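Long-range contact in protoporphyrinogen oxidase (Exiguobacterium sibiricum, PDB 3LOV), which probably oxidises coproporphyrinogen III to coproporphyrin III with FAD and molecular oxygen, a step of the coproporphyrin-dependent route to heme b: residues K103-L115 with A198-P210. Sequence-based numbering, arbitrary orientation.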
ATOM      1  N   LYS A 103      19.463  16.195  -2.625  1.00 39.22           N
ATOM      2  CA  LYS A 103      20.411  15.359  -1.869  1.00 37.82           C
ATOM      3  C   LYS A 103      20.558  15.950  -0.487  1.00 36.75           C
ATOM      4  O   LYS A 103      20.040  17.043  -0.205  1.00 34.46           O
ATOM      5  CB  LYS A 103      21.775  15.298  -2.558  1.00 40.57           C
ATOM      6  CG  LYS A 103      21.783  14.554  -3.895  1.00 45.64           C
ATOM      7  CD  LYS A 103      21.808  13.026  -3.723  1.00 52.04           C
ATOM      8  CE  LYS A 103      22.232  12.300  -5.020  1.00 57.14           C
ATOM      9  NZ  LYS A 103      21.478  12.728  -6.247  1.00 52.84           N
ATOM     10  N   GLY A 104      21.263  15.224   0.376  1.00 33.99           N
ATOM     11  CA  GLY A 104      21.550  15.674   1.726  1.00 33.89           C
ATOM     12  C   GLY A 104      20.369  15.723   2.673  1.00 32.99           C
ATOM     13  O   GLY A 104      20.263  16.645   3.501  1.00 32.21           O
ATOM     14  N   ALA A 105      19.522  14.701   2.571  1.00 30.71           N
ATOM     15  CA  ALA A 105      18.273  14.634   3.291  1.00 32.51           C
ATOM     16  C   ALA A 105      17.912  13.187   3.604  1.00 31.15           C
ATOM     17  O   ALA A 105      18.245  12.304   2.857  1.00 30.97           O
ATOM     18  CB  ALA A 105      17.176  15.266   2.459  1.00 32.60           C
ATOM     19  N   VAL A 106      17.270  12.964   4.743  1.00 32.34           N
ATOM     20  CA  VAL A 106      16.692  11.674   5.094  1.00 32.98           C
ATOM     21  C   VAL A 106      15.162  11.846   5.173  1.00 34.52           C
ATOM     22  O   VAL A 106      14.652  12.578   6.033  1.00 29.75           O
ATOM     23  CB  VAL A 106      17.227  11.190   6.467  1.00 33.04           C
ATOM     24  CG1 VAL A 106      16.473   9.929   6.933  1.00 29.41           C
ATOM     25  CG2 VAL A 106      18.722  10.916   6.376  1.00 33.09           C
HETATM   26  N   MSE A 107      14.444  11.170   4.274  1.00 36.95           N
HETATM   27  CA  MSE A 107      12.975  11.288   4.153  1.00 37.66           C
HETATM   28  C   MSE A 107      12.548  12.746   3.932  1.00 33.72           C
HETATM   29  O   MSE A 107      11.566  13.217   4.494  1.00 33.34           O
HETATM   30  CB  MSE A 107      12.288  10.715   5.389  1.00 37.83           C
HETATM   31  CG  MSE A 107      13.004   9.516   6.000  1.00 52.65           C
HETATM   32 SE   MSE A 107      12.331   7.805   5.411  0.75 75.77          SE
HETATM   33  CE  MSE A 107      11.832   8.164   3.521  1.00 52.47           C
ATOM     34  N   GLY A 108      13.319  13.455   3.121  1.00 29.87           N
ATOM     35  CA  GLY A 108      13.050  14.832   2.814  1.00 28.48           C
ATOM     36  C   GLY A 108      13.481  15.834   3.862  1.00 27.86           C
ATOM     37  O   GLY A 108      13.345  17.034   3.646  1.00 29.82           O
ATOM     38  N   ILE A 109      13.969  15.362   5.012  1.00 29.45           N
ATOM     39  CA  ILE A 109      14.436  16.248   6.072  1.00 27.80           C
ATOM     40  C   ILE A 109      15.948  16.411   5.916  1.00 27.91           C
ATOM     41  O   ILE A 109      16.679  15.412   5.950  1.00 27.27           O
ATOM     42  CB  ILE A 109      14.127  15.719   7.508  1.00 30.23           C
ATOM     43  CG1 ILE A 109      12.606  15.635   7.740  1.00 31.16           C
ATOM     44  CG2 ILE A 109      14.788  16.663   8.543  1.00 24.33           C
ATOM     45  CD1 ILE A 109      12.219  14.928   8.979  1.00 28.54           C
ATOM     46  N   PRO A 110      16.412  17.660   5.738  1.00 27.49           N
ATOM     47  CA  PRO A 110      17.822  17.944   5.519  1.00 27.11           C
ATOM     48  C   PRO A 110      18.737  17.500   6.656  1.00 24.72           C
ATOM     49  O   PRO A 110      18.463  17.784   7.811  1.00 23.62           O
ATOM     50  CB  PRO A 110      17.852  19.484   5.386  1.00 27.38           C
ATOM     51  CG  PRO A 110      16.554  19.820   4.831  1.00 28.27           C
ATOM     52  CD  PRO A 110      15.606  18.887   5.558  1.00 28.51           C
ATOM     53  N   THR A 111      19.802  16.801   6.307  1.00 25.50           N
ATOM     54  CA  THR A 111      20.854  16.461   7.267  1.00 26.40           C
ATOM     55  C   THR A 111      22.201  17.080   6.854  1.00 27.29           C
ATOM     56  O   THR A 111      23.113  17.177   7.688  1.00 27.06           O
ATOM     57  CB  THR A 111      20.979  14.950   7.418  1.00 25.79           C
ATOM     58  OG1 THR A 111      21.303  14.394   6.156  1.00 27.27           O
ATOM     59  CG2 THR A 111      19.635  14.318   7.943  1.00 24.86           C
ATOM     60  N   ASP A 112      22.320  17.513   5.594  1.00 25.49           N
ATOM     61  CA  ASP A 112      23.513  18.244   5.098  1.00 26.96           C
ATOM     62  C   ASP A 112      23.075  19.525   4.391  1.00 28.57           C
ATOM     63  O   ASP A 112      22.701  19.517   3.197  1.00 28.69           O
ATOM     64  CB  ASP A 112      24.302  17.332   4.173  1.00 28.72           C
ATOM     65  CG  ASP A 112      25.483  18.019   3.505  1.00 31.71           C
ATOM     66  OD1 ASP A 112      25.499  19.261   3.335  1.00 27.38           O
ATOM     67  OD2 ASP A 112      26.399  17.264   3.122  1.00 37.55           O
ATOM     68  N   LEU A 113      23.120  20.627   5.128  1.00 26.83           N
ATOM     69  CA  LEU A 113      22.493  21.856   4.670  1.00 28.38           C
ATOM     70  C   LEU A 113      23.123  22.402   3.373  1.00 29.75           C
ATOM     71  O   LEU A 113      22.427  22.994   2.551  1.00 25.71           O
ATOM     72  CB  LEU A 113      22.527  22.908   5.759  1.00 25.82           C
ATOM     73  CG  LEU A 113      21.738  22.608   7.033  1.00 34.06           C
ATOM     74  CD1 LEU A 113      21.885  23.757   7.995  1.00 36.38           C
ATOM     75  CD2 LEU A 113      20.271  22.391   6.728  1.00 30.63           C
ATOM     76  N   ASP A 114      24.421  22.200   3.182  1.00 30.22           N
ATOM     77  CA  ASP A 114      25.080  22.728   1.994  1.00 33.00           C
ATOM     78  C   ASP A 114      24.566  22.002   0.742  1.00 33.83           C
ATOM     79  O   ASP A 114      24.283  22.611  -0.279  1.00 38.21           O
ATOM     80  CB  ASP A 114      26.604  22.508   2.069  1.00 35.07           C
ATOM     81  CG  ASP A 114      27.328  23.497   2.996  1.00 36.76           C
ATOM     82  OD1 ASP A 114      26.742  24.430   3.585  1.00 29.33           O
ATOM     83  OD2 ASP A 114      28.541  23.331   3.119  1.00 37.65           O
ATOM     84  N   LEU A 115      24.492  20.687   0.824  1.00 33.44           N
ATOM     85  CA  LEU A 115      24.092  19.846  -0.304  1.00 34.69           C
ATOM     86  C   LEU A 115      22.606  20.059  -0.583  1.00 34.05           C
ATOM     87  O   LEU A 115      22.186  20.216  -1.746  1.00 31.69           O
ATOM     88  CB  LEU A 115      24.332  18.382   0.036  1.00 37.48           C
ATOM     89  CG  LEU A 115      25.132  17.538  -0.932  1.00 37.19           C
ATOM     90  CD1 LEU A 115      26.606  18.001  -0.930  1.00 42.23           C
ATOM     91  CD2 LEU A 115      24.971  16.078  -0.486  1.00 36.22           C
ATOM     92  N   ALA A 198      18.613  12.988  20.361  1.00 27.88           N
ATOM     93  CA  ALA A 198      19.542  14.012  19.868  1.00 25.68           C
ATOM     94  C   ALA A 198      19.181  15.415  20.329  1.00 26.99           C
ATOM     95  O   ALA A 198      19.944  16.361  20.081  1.00 27.40           O
ATOM     96  CB  ALA A 198      19.644  13.956  18.336  1.00 20.21           C
ATOM     97  N   GLY A 199      18.028  15.557  20.992  1.00 27.76           N
ATOM     98  CA  GLY A 199      17.524  16.874  21.470  1.00 27.07           C
ATOM     99  C   GLY A 199      16.964  17.857  20.418  1.00 24.44           C
ATOM    100  O   GLY A 199      16.404  18.888  20.763  1.00 21.34           O
ATOM    101  N   SER A 200      17.109  17.551  19.140  1.00 26.54           N
ATOM    102  CA  SER A 200      16.491  18.362  18.085  1.00 26.11           C
ATOM    103  C   SER A 200      16.194  17.464  16.890  1.00 24.86           C
ATOM    104  O   SER A 200      16.877  16.457  16.711  1.00 22.38           O
ATOM    105  CB  SER A 200      17.446  19.525  17.686  1.00 26.79           C
ATOM    106  OG  SER A 200      18.590  19.058  16.995  1.00 20.35           O
ATOM    107  N   LEU A 201      15.209  17.827  16.056  1.00 21.79           N
ATOM    108  CA  LEU A 201      14.875  17.017  14.889  1.00 20.39           C
ATOM    109  C   LEU A 201      16.014  16.868  13.881  1.00 21.61           C
ATOM    110  O   LEU A 201      16.264  15.754  13.365  1.00 24.13           O
ATOM    111  CB  LEU A 201      13.612  17.551  14.183  1.00 18.58           C
ATOM    112  CG  LEU A 201      13.220  16.699  12.946  1.00 22.08           C
ATOM    113  CD1 LEU A 201      12.997  15.241  13.321  1.00 17.35           C
ATOM    114  CD2 LEU A 201      11.966  17.261  12.248  1.00 21.80           C
ATOM    115  N   PHE A 202      16.686  17.982  13.573  1.00 21.25           N
ATOM    116  CA  PHE A 202      17.854  17.991  12.680  1.00 18.54           C
ATOM    117  C   PHE A 202      18.959  17.013  13.130  1.00 19.11           C
ATOM    118  O   PHE A 202      19.469  16.241  12.333  1.00 20.35           O
ATOM    119  CB  PHE A 202      18.403  19.410  12.640  1.00 20.66           C
ATOM    120  CG  PHE A 202      19.642  19.593  11.812  1.00 22.70           C
ATOM    121  CD1 PHE A 202      19.616  19.391  10.442  1.00 27.48           C
ATOM    122  CD2 PHE A 202      20.816  20.061  12.393  1.00 26.08           C
ATOM    123  CE1 PHE A 202      20.749  19.615   9.668  1.00 23.35           C
ATOM    124  CE2 PHE A 202      21.958  20.298  11.624  1.00 25.00           C
ATOM    125  CZ  PHE A 202      21.927  20.071  10.263  1.00 19.35           C
ATOM    126  N   GLU A 203      19.300  17.020  14.411  1.00 22.93           N
ATOM    127  CA  GLU A 203      20.330  16.086  14.917  1.00 25.10           C
ATOM    128  C   GLU A 203      19.785  14.665  15.091  1.00 26.86           C
ATOM    129  O   GLU A 203      20.536  13.686  15.057  1.00 27.84           O
ATOM    130  CB  GLU A 203      20.941  16.599  16.215  1.00 22.84           C
ATOM    131  CG  GLU A 203      21.755  17.925  16.062  1.00 21.60           C
ATOM    132  CD  GLU A 203      23.093  17.825  15.321  1.00 24.61           C
ATOM    133  OE1 GLU A 203      23.511  16.721  14.923  1.00 21.48           O
ATOM    134  OE2 GLU A 203      23.751  18.888  15.152  1.00 24.14           O
ATOM    135  N   GLY A 204      18.480  14.541  15.242  1.00 27.11           N
ATOM    136  CA  GLY A 204      17.864  13.220  15.249  1.00 29.02           C
ATOM    137  C   GLY A 204      17.968  12.555  13.890  1.00 29.40           C
ATOM    138  O   GLY A 204      18.339  11.381  13.791  1.00 30.94           O
HETATM  139  N   MSE A 205      17.642  13.293  12.834  1.00 28.48           N
HETATM  140  CA  MSE A 205      17.783  12.754  11.466  1.00 28.87           C
HETATM  141  C   MSE A 205      19.237  12.503  11.102  1.00 27.84           C
HETATM  142  O   MSE A 205      19.533  11.639  10.271  1.00 26.40           O
HETATM  143  CB  MSE A 205      17.163  13.680  10.420  1.00 27.17           C
HETATM  144  CG  MSE A 205      15.701  13.987  10.636  1.00 29.45           C
HETATM  145 SE   MSE A 205      14.637  12.372  10.899  0.75 33.96          SE
HETATM  146  CE  MSE A 205      14.923  11.550   9.174  1.00 31.77           C
ATOM    147  N   ARG A 206      20.144  13.271  11.693  1.00 28.94           N
ATOM    148  CA  ARG A 206      21.563  13.056  11.459  1.00 29.48           C
ATOM    149  C   ARG A 206      22.078  11.749  12.064  1.00 32.44           C
ATOM    150  O   ARG A 206      22.965  11.146  11.481  1.00 33.88           O
ATOM    151  CB  ARG A 206      22.397  14.260  11.909  1.00 30.23           C
ATOM    152  CG  ARG A 206      22.330  15.413  10.895  1.00 27.40           C
ATOM    153  CD  ARG A 206      22.545  16.747  11.537  1.00 33.57           C
ATOM    154  NE  ARG A 206      23.920  17.036  11.973  1.00 33.81           N
ATOM    155  CZ  ARG A 206      24.889  17.483  11.166  1.00 39.20           C
ATOM    156  NH1 ARG A 206      24.684  17.621   9.853  1.00 33.28           N
ATOM    157  NH2 ARG A 206      26.085  17.783  11.668  1.00 31.81           N
ATOM    158  N   LEU A 207      21.532  11.306  13.204  1.00 36.08           N
ATOM    159  CA  LEU A 207      21.823   9.954  13.722  1.00 36.78           C
ATOM    160  C   LEU A 207      21.461   8.865  12.700  1.00 41.22           C
ATOM    161  O   LEU A 207      22.094   7.825  12.672  1.00 41.17           O
ATOM    162  CB  LEU A 207      21.022   9.664  14.998  1.00 36.85           C
ATOM    163  CG  LEU A 207      21.317  10.432  16.278  1.00 31.61           C
ATOM    164  CD1 LEU A 207      20.511   9.807  17.352  1.00 22.47           C
ATOM    165  CD2 LEU A 207      22.825  10.420  16.609  1.00 35.07           C
HETATM  166  N   MSE A 208      20.430   9.118  11.882  1.00 45.36           N
HETATM  167  CA  MSE A 208      19.910   8.157  10.878  1.00 47.72           C
HETATM  168  C   MSE A 208      20.600   8.198   9.510  1.00 50.56           C
HETATM  169  O   MSE A 208      20.143   7.517   8.591  1.00 51.54           O
HETATM  170  CB  MSE A 208      18.397   8.402  10.634  1.00 45.60           C
HETATM  171  CG  MSE A 208      17.480   8.189  11.846  1.00 51.81           C
HETATM  172 SE   MSE A 208      15.552   8.602  11.509  0.75 52.44          SE
HETATM  173  CE  MSE A 208      15.325   7.373   9.929  1.00 38.97           C
ATOM    174  N   ARG A 209      21.655   8.999   9.331  1.00 53.97           N
ATOM    175  CA  ARG A 209      22.275   9.121   7.992  1.00 57.28           C
ATOM    176  C   ARG A 209      22.953   7.833   7.579  1.00 61.16           C
ATOM    177  O   ARG A 209      23.532   7.154   8.433  1.00 62.35           O
ATOM    178  CB  ARG A 209      23.343  10.208   7.918  1.00 57.50           C
ATOM    179  CG  ARG A 209      22.820  11.600   7.570  1.00 59.03           C
ATOM    180  CD  ARG A 209      23.880  12.632   7.910  1.00 61.89           C
ATOM    181  NE  ARG A 209      24.376  12.372   9.265  1.00 54.99           N
ATOM    182  CZ  ARG A 209      25.444  12.942   9.814  1.00 58.05           C
ATOM    183  NH1 ARG A 209      26.150  13.860   9.158  1.00 48.99           N
ATOM    184  NH2 ARG A 209      25.787  12.610  11.054  1.00 59.62           N
ATOM    185  N   PRO A 210      22.916   7.516   6.265  1.00 64.24           N
ATOM    186  CA  PRO A 210      23.583   6.312   5.699  1.00 64.96           C
ATOM    187  C   PRO A 210      25.119   6.317   5.757  1.00 65.16           C
ATOM    188  O   PRO A 210      25.723   7.219   6.341  1.00 65.89           O
ATOM    189  CB  PRO A 210      23.101   6.292   4.234  1.00 64.99           C
ATOM    190  CG  PRO A 210      21.844   7.151   4.207  1.00 65.41           C
ATOM    191  CD  PRO A 210      22.018   8.176   5.284  1.00 64.33           C
TER
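Arg206 reaches across to Thr111, its NH1 giving a hydrogen bond to Thr111 O (2.7 Å). The oxygen lies in the guanidinium plane and is met almost head-on, with a C=O...N angle of 167°, although the N-H points off the line to the oxygen. The same guanidinium forms a salt bridge from NE to Glu203 OE1 (3.0 Å), nearly one helical turn back, which holds the plane in place, while Arg206 CD sits over the centre of the Phe202 ring. The edge of that ring faces Pro110 O, 3.3 Å from Phe202 CD1. Thr111 suits its place by being small and branched: its methyl CG2 packs on Met205 CB (3.6 Å), and OG1 lies along Arg209 CG and CD as the two side chains run in opposite directions. Met205, present as selenomethionine and bent at chi2 (-51°) and chi3 (-63°), lays its flexible chain across Ile109, whose CG2 touches Met205 CG at 3.5 Å. Farther out, Arg209 grips Arg206 O side-on through NE and NH2, which fixes the course of its own side chain beside Thr111. A type I' turn from Val106 to Ile109 presents the hairpin; Phe202 and Pro110 touch helix 124-135, Ile109 and Leu201 helix 150-158, and Met205 helix 189-198. Without the guanidinium, as with an alanine at Arg206, Thr111 O and Glu203 would probably lose the partner they share, and the Phe202 ring the methylene over its face. The chemistry thus implies an apolar hairpin-helix interface, bordered by a charged group that ties helix 201-207 to the hairpin's exit, away from the FAD site.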